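Sensor protein (Pseudomonas syringae pv. tomato, PDB 2R8R) probably acts as the histidine kinase KdpD of a two-component system; this chain is its N-terminal sensor region, with a P-loop NTPase-type fold. Local coordinates at residues His128-Asn133 and Thr147-Val152; Glu92-Asn97 and Thr122-Gln127; Asp134-Ile139 and Thr198-Met203. All blocks are in the same frame, centred on the assembly; numbering follows the deposited sequence.

From the N terminus, contact 2 comes first: the loop segment 92-97, which opens with a turn just after strand 87-90, folds back on 122-127 at the end of strand 119-125 and closes a loop that includes helix 106-115. Contact 1 follows in series, since 128-133 begins where 122-127 stops; pairing with 147-152, it closes the shorter loop around helix 133-140. Contact 3 starts inside that loop, with 134-139, and ends far beyond it, with 198-203, so contacts 1 and 3 cross. Side chains of all three touch, with Val126 meeting Leu132, Leu200 and Met203, and together they tie the central parallel sheet to its peripheral helices.

Contact 1: residues His128-Asn133 and Thr147-Val152; sequences HLESLN and TLPDWV
Two backbone hydrogen bonds lay 128-133 and 147-152 alongside each other in parallel, as a single beta bridge between Leu129 and Leu148. Leu148 N donates to His128 O over 2.9 Å, approaching from above the carbonyl plane, whereas Glu130 N reaches Leu148 O at 3.0 Å and lies in the plane of that carbonyl. Leu148 thus offers both its amide and its carbonyl to the residues flanking Leu129.

The carboxylate of Asp150 adds a second pair of bonds. Its OD1 takes the amide of Ser131 almost straight, at 3.1 Å and 171°, and its OD2 receives Ser131 OG at a very short 2.4 Å. Both oxygens use their syn lone pairs, so one residue grips the carboxylate twice and fixes its rotation. Ser131 chi1 of 61° sets OG between the backbone N and the carbonyl carbon, on the same side as the amide.

A water bridges the outer edge, donating to Glu130 OE2 at 2.6 Å and hydrogen-bonded to Thr147 OG1 at 2.8 Å. The extended end of Glu130 passes obliquely over Pro149.

On the inner side, Leu129 and Leu148 run side by side and their CD2 atoms meet at 4.0 Å.

Beyond the bridge, Leu148, Pro149 and Val152 rest on Trp107 of helix 106-115, while Leu129 leans on Thr207 of helix 194-209; the bridged loops therefore span these two helices.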
loop_
_atom_site.group_PDB
_atom_site.type_symbol
_atom_site.label_atom_id
_atom_site.label_comp_id
_atom_site.label_asym_id
_atom_site.label_seq_id
_atom_site.Cartn_x
_atom_site.Cartn_y
_atom_site.Cartn_z
ATOM N N HIS A 128 -7.920 -3.922 -5.430
ATOM C CA HIS A 128 -6.890 -4.802 -5.955
ATOM C C HIS A 128 -7.141 -6.261 -5.712
ATOM O O HIS A 128 -6.582 -7.098 -6.396
ATOM C CB HIS A 128 -5.520 -4.398 -5.414
ATOM C CG HIS A 128 -5.131 -3.007 -5.789
ATOM N ND1 HIS A 128 -4.706 -2.666 -7.060
ATOM C CD2 HIS A 128 -5.153 -1.860 -5.074
ATOM C CE1 HIS A 128 -4.455 -1.373 -7.099
ATOM N NE2 HIS A 128 -4.718 -0.860 -5.906
ATOM N N LEU A 129 -8.008 -6.592 -4.777
ATOM C CA LEU A 129 -8.319 -7.991 -4.535
ATOM C C LEU A 129 -8.911 -8.675 -5.777
ATOM O O LEU A 129 -9.885 -8.175 -6.342
ATOM C CB LEU A 129 -9.277 -8.122 -3.357
ATOM C CG LEU A 129 -8.619 -7.780 -2.017
ATOM C CD1 LEU A 129 -9.660 -7.822 -0.908
ATOM C CD2 LEU A 129 -7.448 -8.753 -1.734
ATOM N N GLU A 130 -8.339 -9.829 -6.152
ATOM C CA GLU A 130 -8.787 -10.598 -7.328
ATOM C C GLU A 130 -10.299 -10.847 -7.403
ATOM O O GLU A 130 -10.932 -10.557 -8.417
ATOM C CB GLU A 130 -8.060 -11.948 -7.394
ATOM C CG GLU A 130 -6.905 -11.980 -8.366
ATOM C CD GLU A 130 -6.062 -13.249 -8.243
ATOM O OE1 GLU A 130 -6.524 -14.270 -7.677
ATOM O OE2 GLU A 130 -4.912 -13.209 -8.709
ATOM N N SER A 131 -10.858 -11.375 -6.310
ATOM C CA SER A 131 -12.295 -11.662 -6.194
ATOM C C SER A 131 -13.215 -10.476 -6.498
ATOM O O SER A 131 -14.373 -10.676 -6.860
ATOM C CB SER A 131 -12.600 -12.143 -4.784
ATOM O OG SER A 131 -12.269 -11.129 -3.842
ATOM N N LEU A 132 -12.693 -9.256 -6.344
ATOM C CA LEU A 132 -13.446 -7.999 -6.488
ATOM C C LEU A 132 -13.167 -7.246 -7.816
ATOM O O LEU A 132 -13.728 -6.166 -8.022
ATOM C CB LEU A 132 -13.100 -7.073 -5.286
ATOM C CG LEU A 132 -13.520 -7.539 -3.874
ATOM C CD1 LEU A 132 -13.147 -6.533 -2.761
ATOM C CD2 LEU A 132 -15.044 -7.850 -3.828
ATOM N N ASN A 133 -12.314 -7.786 -8.699
ATOM C CA ASN A 133 -11.861 -7.046 -9.917
ATOM C C ASN A 133 -13.032 -6.601 -10.812
ATOM O O ASN A 133 -13.116 -5.427 -11.194
ATOM C CB ASN A 133 -10.866 -7.893 -10.753
ATOM C CG ASN A 133 -10.083 -7.064 -11.805
ATOM O OD1 ASN A 133 -10.407 -7.070 -13.016
ATOM N ND2 ASN A 133 -9.035 -6.378 -11.351
ATOM N N THR A 147 -3.427 -6.599 -9.512
ATOM C CA THR A 147 -4.276 -7.375 -8.623
ATOM C C THR A 147 -3.449 -8.160 -7.580
ATOM O O THR A 147 -2.228 -8.336 -7.710
ATOM C CB THR A 147 -5.136 -8.390 -9.385
ATOM O OG1 THR A 147 -4.265 -9.284 -10.079
ATOM C CG2 THR A 147 -6.117 -7.718 -10.372
ATOM N N LEU A 148 -4.158 -8.603 -6.544
ATOM C CA LEU A 148 -3.599 -9.320 -5.378
ATOM C C LEU A 148 -4.450 -10.576 -5.119
ATOM O O LEU A 148 -5.672 -10.498 -5.068
ATOM C CB LEU A 148 -3.614 -8.401 -4.136
ATOM C CG LEU A 148 -3.033 -8.980 -2.854
ATOM C CD1 LEU A 148 -1.478 -9.056 -2.999
ATOM C CD2 LEU A 148 -3.505 -8.216 -1.588
ATOM N N PRO A 149 -3.817 -11.748 -5.017
ATOM C CA PRO A 149 -4.647 -12.901 -4.664
ATOM C C PRO A 149 -5.204 -12.708 -3.274
ATOM O O PRO A 149 -4.485 -12.234 -2.357
ATOM C CB PRO A 149 -3.675 -14.098 -4.735
ATOM C CG PRO A 149 -2.556 -13.635 -5.590
ATOM C CD PRO A 149 -2.423 -12.147 -5.251
ATOM N N ASP A 150 -6.483 -13.028 -3.126
ATOM C CA ASP A 150 -7.158 -12.827 -1.852
ATOM C C ASP A 150 -6.419 -13.511 -0.688
ATOM O O ASP A 150 -6.338 -12.960 0.404
ATOM C CB ASP A 150 -8.591 -13.314 -1.943
ATOM C CG ASP A 150 -9.411 -12.506 -2.927
ATOM O OD1 ASP A 150 -8.934 -12.316 -4.062
ATOM O OD2 ASP A 150 -10.528 -12.065 -2.564
ATOM N N TRP A 151 -5.860 -14.692 -0.943
ATOM C CA TRP A 151 -5.164 -15.470 0.090
ATOM C C TRP A 151 -3.960 -14.755 0.697
ATOM O O TRP A 151 -3.648 -14.985 1.851
ATOM C CB TRP A 151 -4.777 -16.874 -0.417
ATOM C CG TRP A 151 -3.692 -16.868 -1.433
ATOM C CD1 TRP A 151 -3.841 -16.978 -2.770
ATOM C CD2 TRP A 151 -2.277 -16.719 -1.188
ATOM N NE1 TRP A 151 -2.613 -16.925 -3.386
ATOM C CE2 TRP A 151 -1.636 -16.763 -2.442
ATOM C CE3 TRP A 151 -1.492 -16.592 -0.026
ATOM C CZ2 TRP A 151 -0.248 -16.674 -2.578
ATOM C CZ3 TRP A 151 -0.116 -16.507 -0.153
ATOM C CH2 TRP A 151 0.496 -16.546 -1.417
ATOM N N VAL A 152 -3.313 -13.863 -0.048
ATOM C CA VAL A 152 -2.183 -13.073 0.484
ATOM C C VAL A 152 -2.661 -12.206 1.653
ATOM O O VAL A 152 -2.006 -12.116 2.728
ATOM C CB VAL A 152 -1.474 -12.208 -0.588
ATOM C CG1 VAL A 152 -0.475 -11.266 0.062
ATOM C CG2 VAL A 152 -0.736 -13.065 -1.566
HETATM O O HOH W 1 -3.125 -11.327 -8.515
#

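Contact 2: residues Glu92-Asn97 and Thr122-Gln127; sequences ELAHTN and TTVNVQ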
loop_
_atom_site.group_PDB
_atom_site.type_symbol
_atom_site.label_atom_id
_atom_site.label_comp_id
_atom_site.label_asym_id
_atom_site.label_seq_id
_atom_site.Cartn_x
_atom_site.Cartn_y
_atom_site.Cartn_z
ATOM N N GLU A 92 1.848 -0.458 -0.776
ATOM C CA GLU A 92 1.317 -0.990 -2.022
ATOM C C GLU A 92 1.549 -2.477 -2.295
ATOM O O GLU A 92 2.334 -2.854 -3.167
ATOM C CB GLU A 92 1.731 -0.093 -3.194
ATOM C CG GLU A 92 1.056 1.281 -3.009
ATOM C CD GLU A 92 1.389 2.348 -4.051
ATOM O OE1 GLU A 92 1.999 2.023 -5.119
ATOM O OE2 GLU A 92 1.006 3.526 -3.770
ATOM N N LEU A 93 0.789 -3.288 -1.558
ATOM C CA LEU A 93 0.904 -4.741 -1.518
ATOM C C LEU A 93 0.630 -5.415 -2.889
ATOM O O LEU A 93 1.213 -6.475 -3.197
ATOM C CB LEU A 93 -0.097 -5.262 -0.461
ATOM C CG LEU A 93 -0.314 -6.751 -0.190
ATOM C CD1 LEU A 93 0.992 -7.514 0.192
ATOM C CD2 LEU A 93 -1.373 -6.898 0.885
ATOM N N ALA A 94 -0.276 -4.815 -3.663
ATOM C CA ALA A 94 -0.622 -5.230 -5.047
ATOM C C ALA A 94 0.313 -4.755 -6.186
ATOM O O ALA A 94 0.113 -5.128 -7.321
ATOM C CB ALA A 94 -2.061 -4.813 -5.373
ATOM N N HIS A 95 1.324 -3.964 -5.883
ATOM C CA HIS A 95 2.281 -3.502 -6.876
ATOM C C HIS A 95 2.913 -4.591 -7.741
ATOM O O HIS A 95 3.390 -5.641 -7.256
ATOM C CB HIS A 95 3.361 -2.720 -6.145
ATOM C CG HIS A 95 4.397 -2.085 -7.021
ATOM N ND1 HIS A 95 4.201 -0.878 -7.659
ATOM C CD2 HIS A 95 5.682 -2.425 -7.255
ATOM C CE1 HIS A 95 5.314 -0.528 -8.285
ATOM N NE2 HIS A 95 6.222 -1.456 -8.060
ATOM N N THR A 96 2.926 -4.322 -9.036
ATOM C CA THR A 96 3.642 -5.135 -10.016
ATOM C C THR A 96 5.009 -4.491 -10.195
ATOM O O THR A 96 5.088 -3.315 -10.525
ATOM C CB THR A 96 2.854 -5.197 -11.351
ATOM O OG1 THR A 96 1.656 -5.951 -11.134
ATOM C CG2 THR A 96 3.658 -5.877 -12.478
ATOM N N ASN A 97 6.074 -5.248 -9.920
ATOM C CA ASN A 97 7.429 -4.710 -9.887
ATOM C C ASN A 97 7.964 -4.291 -11.265
ATOM O O ASN A 97 7.520 -4.771 -12.277
ATOM C CB ASN A 97 8.411 -5.727 -9.274
ATOM C CG ASN A 97 8.150 -6.007 -7.805
ATOM O OD1 ASN A 97 7.525 -5.215 -7.111
ATOM N ND2 ASN A 97 8.638 -7.144 -7.328
ATOM N N THR A 122 2.245 -3.218 5.577
ATOM C CA THR A 122 1.924 -2.898 4.184
ATOM C C THR A 122 0.571 -2.218 4.082
ATOM O O THR A 122 -0.216 -2.246 5.010
ATOM C CB THR A 122 2.005 -4.184 3.243
ATOM O OG1 THR A 122 2.056 -3.774 1.870
ATOM C CG2 THR A 122 0.820 -5.146 3.446
ATOM N N THR A 123 0.328 -1.582 2.947
ATOM C CA THR A 123 -0.952 -0.926 2.661
ATOM C C THR A 123 -1.530 -1.494 1.370
ATOM O O THR A 123 -0.790 -1.892 0.469
ATOM C CB THR A 123 -0.753 0.562 2.504
ATOM O OG1 THR A 123 0.063 0.775 1.359
ATOM C CG2 THR A 123 -0.053 1.148 3.753
ATOM N N VAL A 124 -2.855 -1.557 1.292
ATOM C CA VAL A 124 -3.510 -1.915 0.072
ATOM C C VAL A 124 -4.913 -1.310 0.039
ATOM O O VAL A 124 -5.588 -1.245 1.076
ATOM C CB VAL A 124 -3.580 -3.441 -0.079
ATOM C CG1 VAL A 124 -4.664 -4.068 0.871
ATOM C CG2 VAL A 124 -3.783 -3.836 -1.569
ATOM N N ASN A 125 -5.335 -0.879 -1.156
ATOM C CA ASN A 125 -6.745 -0.529 -1.427
ATOM C C ASN A 125 -7.563 -1.743 -1.826
ATOM O O ASN A 125 -7.067 -2.630 -2.497
ATOM C CB ASN A 125 -6.854 0.548 -2.491
ATOM C CG ASN A 125 -6.422 1.872 -1.992
ATOM O OD1 ASN A 125 -5.649 2.595 -2.645
ATOM N ND2 ASN A 125 -6.861 2.194 -0.807
ATOM N N VAL A 126 -8.823 -1.763 -1.417
ATOM C CA VAL A 126 -9.653 -2.957 -1.557
ATOM C C VAL A 126 -9.862 -3.402 -3.008
ATOM O O VAL A 126 -10.068 -4.587 -3.246
ATOM C CB VAL A 126 -11.009 -2.779 -0.861
ATOM C CG1 VAL A 126 -11.904 -1.824 -1.630
ATOM C CG2 VAL A 126 -11.643 -4.114 -0.685
ATOM N N GLN A 127 -9.788 -2.454 -3.951
ATOM C CA GLN A 127 -10.024 -2.706 -5.392
ATOM C C GLN A 127 -9.096 -3.738 -6.037
ATOM O O GLN A 127 -9.436 -4.338 -7.076
ATOM C CB GLN A 127 -9.880 -1.402 -6.191
ATOM C CG GLN A 127 -8.498 -0.791 -6.087
ATOM C CD GLN A 127 -8.381 0.578 -6.708
ATOM O OE1 GLN A 127 -8.151 0.651 -7.915
ATOM N NE2 GLN A 127 -8.501 1.682 -5.891
#
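Leu93 is the side chain on which this buried contact turns. Its CG stands anti to the backbone N (chi1 177°), which lays the chain across Thr122 at about a right angle. The CD2 branch comes to 3.8 Å from Thr122 CG2, and CB sits 3.5 Å from Thr122 OG1. The same CB meets CB of Val124 at 3.9 Å, so the leucine root lies against two residues of one strand face. Val124, with CG2 anti to its own backbone N, turns that methyl toward Ala94.

The two threonines hold their hydroxyls differently. In Thr122, OG1 is anti to the backbone N (chi1 -164°), and its hydrogen-bond partner is Val90 O, at the end of the neighbouring strand. In Thr123, OG1 occupies the crowded position between the backbone N and the carbonyl carbon (chi1 65°). There it accepts the amide of Glu92 at 3.0 Å, and it is also hydrogen-bonded to Asp91 OD1, so two consecutive residues hold it.

The backbone adds its own bonds. Glu92 has a positive phi, and it opens a type I turn closed by His95 N donating to Glu92 O at 3.1 Å. Leu93 N donates to Thr123 O over 2.9 Å and lies nearly on the extension of that C=O axis.

Strand 119-125 lies between strands 87-90 and 7-12 in the parallel sheet, as in the ASCE division of P-loop NTPases, where a strand separates the Walker A strand from the acidic one. The Thr123 side chain also touches the probable Walker A loop and lies about 6 Å from a bound sulfate. Leu93 additionally packs on Ile110 of helix 106-115, and Thr122 and Val124 on Val9 of strand 7-12.

Contact 3: residues Asp134-Ile139 and Thr198-Met203; sequences DQVRGI and TALREM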
loop_
_atom_site.group_PDB
_atom_site.type_symbol
_atom_site.label_atom_id
_atom_site.label_comp_id
_atom_site.label_asym_id
_atom_site.label_seq_id
_atom_site.Cartn_x
_atom_site.Cartn_y
_atom_site.Cartn_z
ATOM N N ASP A 134 -13.909 -7.566 -11.120
ATOM C CA ASP A 134 -15.116 -7.376 -11.929
ATOM C C ASP A 134 -16.179 -6.507 -11.248
ATOM O O ASP A 134 -16.787 -5.670 -11.888
ATOM C CB ASP A 134 -15.717 -8.732 -12.309
ATOM C CG ASP A 134 -14.787 -9.559 -13.212
ATOM O OD1 ASP A 134 -13.708 -9.037 -13.590
ATOM O OD2 ASP A 134 -15.126 -10.728 -13.550
ATOM N N GLN A 135 -16.411 -6.698 -9.958
ATOM C CA GLN A 135 -17.294 -5.794 -9.213
ATOM C C GLN A 135 -16.776 -4.356 -9.299
ATOM O O GLN A 135 -17.532 -3.456 -9.644
ATOM C CB GLN A 135 -17.444 -6.257 -7.764
ATOM C CG GLN A 135 -18.596 -5.594 -7.006
ATOM C CD GLN A 135 -18.706 -6.101 -5.566
ATOM O OE1 GLN A 135 -17.973 -7.005 -5.165
ATOM N NE2 GLN A 135 -19.622 -5.522 -4.792
ATOM N N VAL A 136 -15.488 -4.144 -9.030
ATOM C CA VAL A 136 -14.904 -2.800 -9.133
ATOM C C VAL A 136 -15.014 -2.193 -10.546
ATOM O O VAL A 136 -15.387 -1.024 -10.688
ATOM C CB VAL A 136 -13.431 -2.753 -8.636
ATOM C CG1 VAL A 136 -12.803 -1.332 -8.837
ATOM C CG2 VAL A 136 -13.349 -3.165 -7.181
ATOM N N ARG A 137 -14.699 -2.975 -11.577
ATOM C CA ARG A 137 -14.794 -2.509 -12.965
ATOM C C ARG A 137 -16.253 -2.188 -13.351
ATOM O O ARG A 137 -16.505 -1.210 -14.039
ATOM C CB ARG A 137 -14.198 -3.553 -13.920
ATOM C CG ARG A 137 -14.142 -3.157 -15.417
ATOM C CD ARG A 137 -13.286 -4.192 -16.207
ATOM N NE ARG A 137 -13.489 -4.166 -17.653
ATOM C CZ ARG A 137 -13.019 -5.089 -18.503
ATOM N NH1 ARG A 137 -12.314 -6.132 -18.065
ATOM N NH2 ARG A 137 -13.259 -4.975 -19.805
ATOM N N GLY A 138 -17.186 -3.013 -12.877
ATOM C CA GLY A 138 -18.606 -2.823 -13.109
ATOM C C GLY A 138 -19.149 -1.558 -12.475
ATOM O O GLY A 138 -20.082 -0.959 -12.977
ATOM N N ILE A 139 -18.553 -1.152 -11.362
ATOM C CA ILE A 139 -19.005 0.003 -10.621
ATOM C C ILE A 139 -18.331 1.239 -11.197
ATOM O O ILE A 139 -19.008 2.163 -11.599
ATOM C CB ILE A 139 -18.700 -0.182 -9.107
ATOM C CG1 ILE A 139 -19.787 -1.049 -8.476
ATOM C CG2 ILE A 139 -18.588 1.168 -8.343
ATOM C CD1 ILE A 139 -19.387 -1.530 -7.083
ATOM N N THR A 198 -18.597 5.105 -1.836
ATOM C CA THR A 198 -19.495 4.451 -0.892
ATOM C C THR A 198 -19.474 2.943 -1.096
ATOM O O THR A 198 -19.390 2.168 -0.123
ATOM C CB THR A 198 -20.947 4.970 -1.071
ATOM O OG1 THR A 198 -20.998 6.342 -0.660
ATOM C CG2 THR A 198 -21.951 4.152 -0.261
ATOM N N ALA A 199 -19.533 2.541 -2.367
ATOM C CA ALA A 199 -19.484 1.142 -2.757
ATOM C C ALA A 199 -18.162 0.503 -2.310
ATOM O O ALA A 199 -18.155 -0.559 -1.744
ATOM C CB ALA A 199 -19.679 1.020 -4.307
ATOM N N LEU A 200 -17.046 1.167 -2.557
ATOM C CA LEU A 200 -15.715 0.657 -2.191
ATOM C C LEU A 200 -15.489 0.598 -0.670
ATOM O O LEU A 200 -14.853 -0.323 -0.171
ATOM C CB LEU A 200 -14.632 1.505 -2.843
ATOM C CG LEU A 200 -14.534 1.345 -4.357
ATOM C CD1 LEU A 200 -13.868 2.599 -4.974
ATOM C CD2 LEU A 200 -13.782 0.064 -4.709
ATOM N N ARG A 201 -16.032 1.578 0.051
ATOM C CA ARG A 201 -15.984 1.589 1.502
ATOM C C ARG A 201 -16.699 0.378 2.096
ATOM O O ARG A 201 -16.221 -0.222 3.029
ATOM C CB ARG A 201 -16.600 2.872 2.040
ATOM C CG ARG A 201 -16.679 2.933 3.572
ATOM C CD ARG A 201 -17.340 4.179 4.015
ATOM N NE ARG A 201 -17.081 4.477 5.421
ATOM C CZ ARG A 201 -17.673 5.459 6.098
ATOM N NH1 ARG A 201 -18.564 6.271 5.524
ATOM N NH2 ARG A 201 -17.336 5.665 7.347
ATOM N N GLU A 202 -17.858 0.032 1.544
ATOM C CA GLU A 202 -18.579 -1.168 1.933
ATOM C C GLU A 202 -17.782 -2.427 1.613
ATOM O O GLU A 202 -17.758 -3.352 2.401
ATOM C CB GLU A 202 -19.937 -1.179 1.246
ATOM C CG GLU A 202 -20.732 -2.476 1.387
ATOM C CD GLU A 202 -22.095 -2.383 0.711
ATOM O OE1 GLU A 202 -23.107 -2.220 1.416
ATOM O OE2 GLU A 202 -22.155 -2.424 -0.535
HETATM N N MSE A 203 -17.120 -2.459 0.467
HETATM C CA MSE A 203 -16.234 -3.575 0.126
HETATM C C MSE A 203 -15.094 -3.745 1.123
HETATM O O MSE A 203 -14.808 -4.848 1.561
HETATM C CB MSE A 203 -15.640 -3.398 -1.288
HETATM C CG MSE A 203 -16.618 -3.777 -2.391
HETATM SE SE MSE A 203 -15.906 -3.599 -4.183
HETATM C CE MSE A 203 -17.091 -2.245 -4.905
#
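Val136 O is doubly held, by the hydroxyl of Thr140 and by a weak bond from Ile139 N at 3.2 Å; both grips come from its own helix. No hydrogen bond crosses to 198-203, and side chains alone join the two helices.

Met203, present as selenomethionine, is the chief intruder. Its CG lies anti to the carbonyl carbon, and the chain runs straight until it bends at chi3 (-117°), which swings CE toward Ile139. There CE meets Ile139 CD1 tip to tip at 3.2 Å, a pair of methyls closer than carbons normally pack. The selenium is flanked by two residues of the facing helix: Val136 CG2 comes to 4.0 Å from SE, and the extended Gln135 brings its amide carbon CD to the same distance.

Farther along, Ile139 CD1 also rests on Ala199 CB, 3.8 Å away, where the small alanine presents only its methyl. Val136 CG2 additionally meets Leu200 CD2 at 4.1 Å, the two side chains crossing at about a right angle. Val126, just past the end of strand 119-125, touches both Leu200 and Met203.

The axes of segments 134-139 and 198-203 run nearly antiparallel, at 166°, with a closest approach of 11.1 Å. Helices 133-140 and 194-209 thus pair through a largely apolar seam, set beside the C-terminal end of strand 119-125 in this alpha/beta P-loop NTPase-type domain.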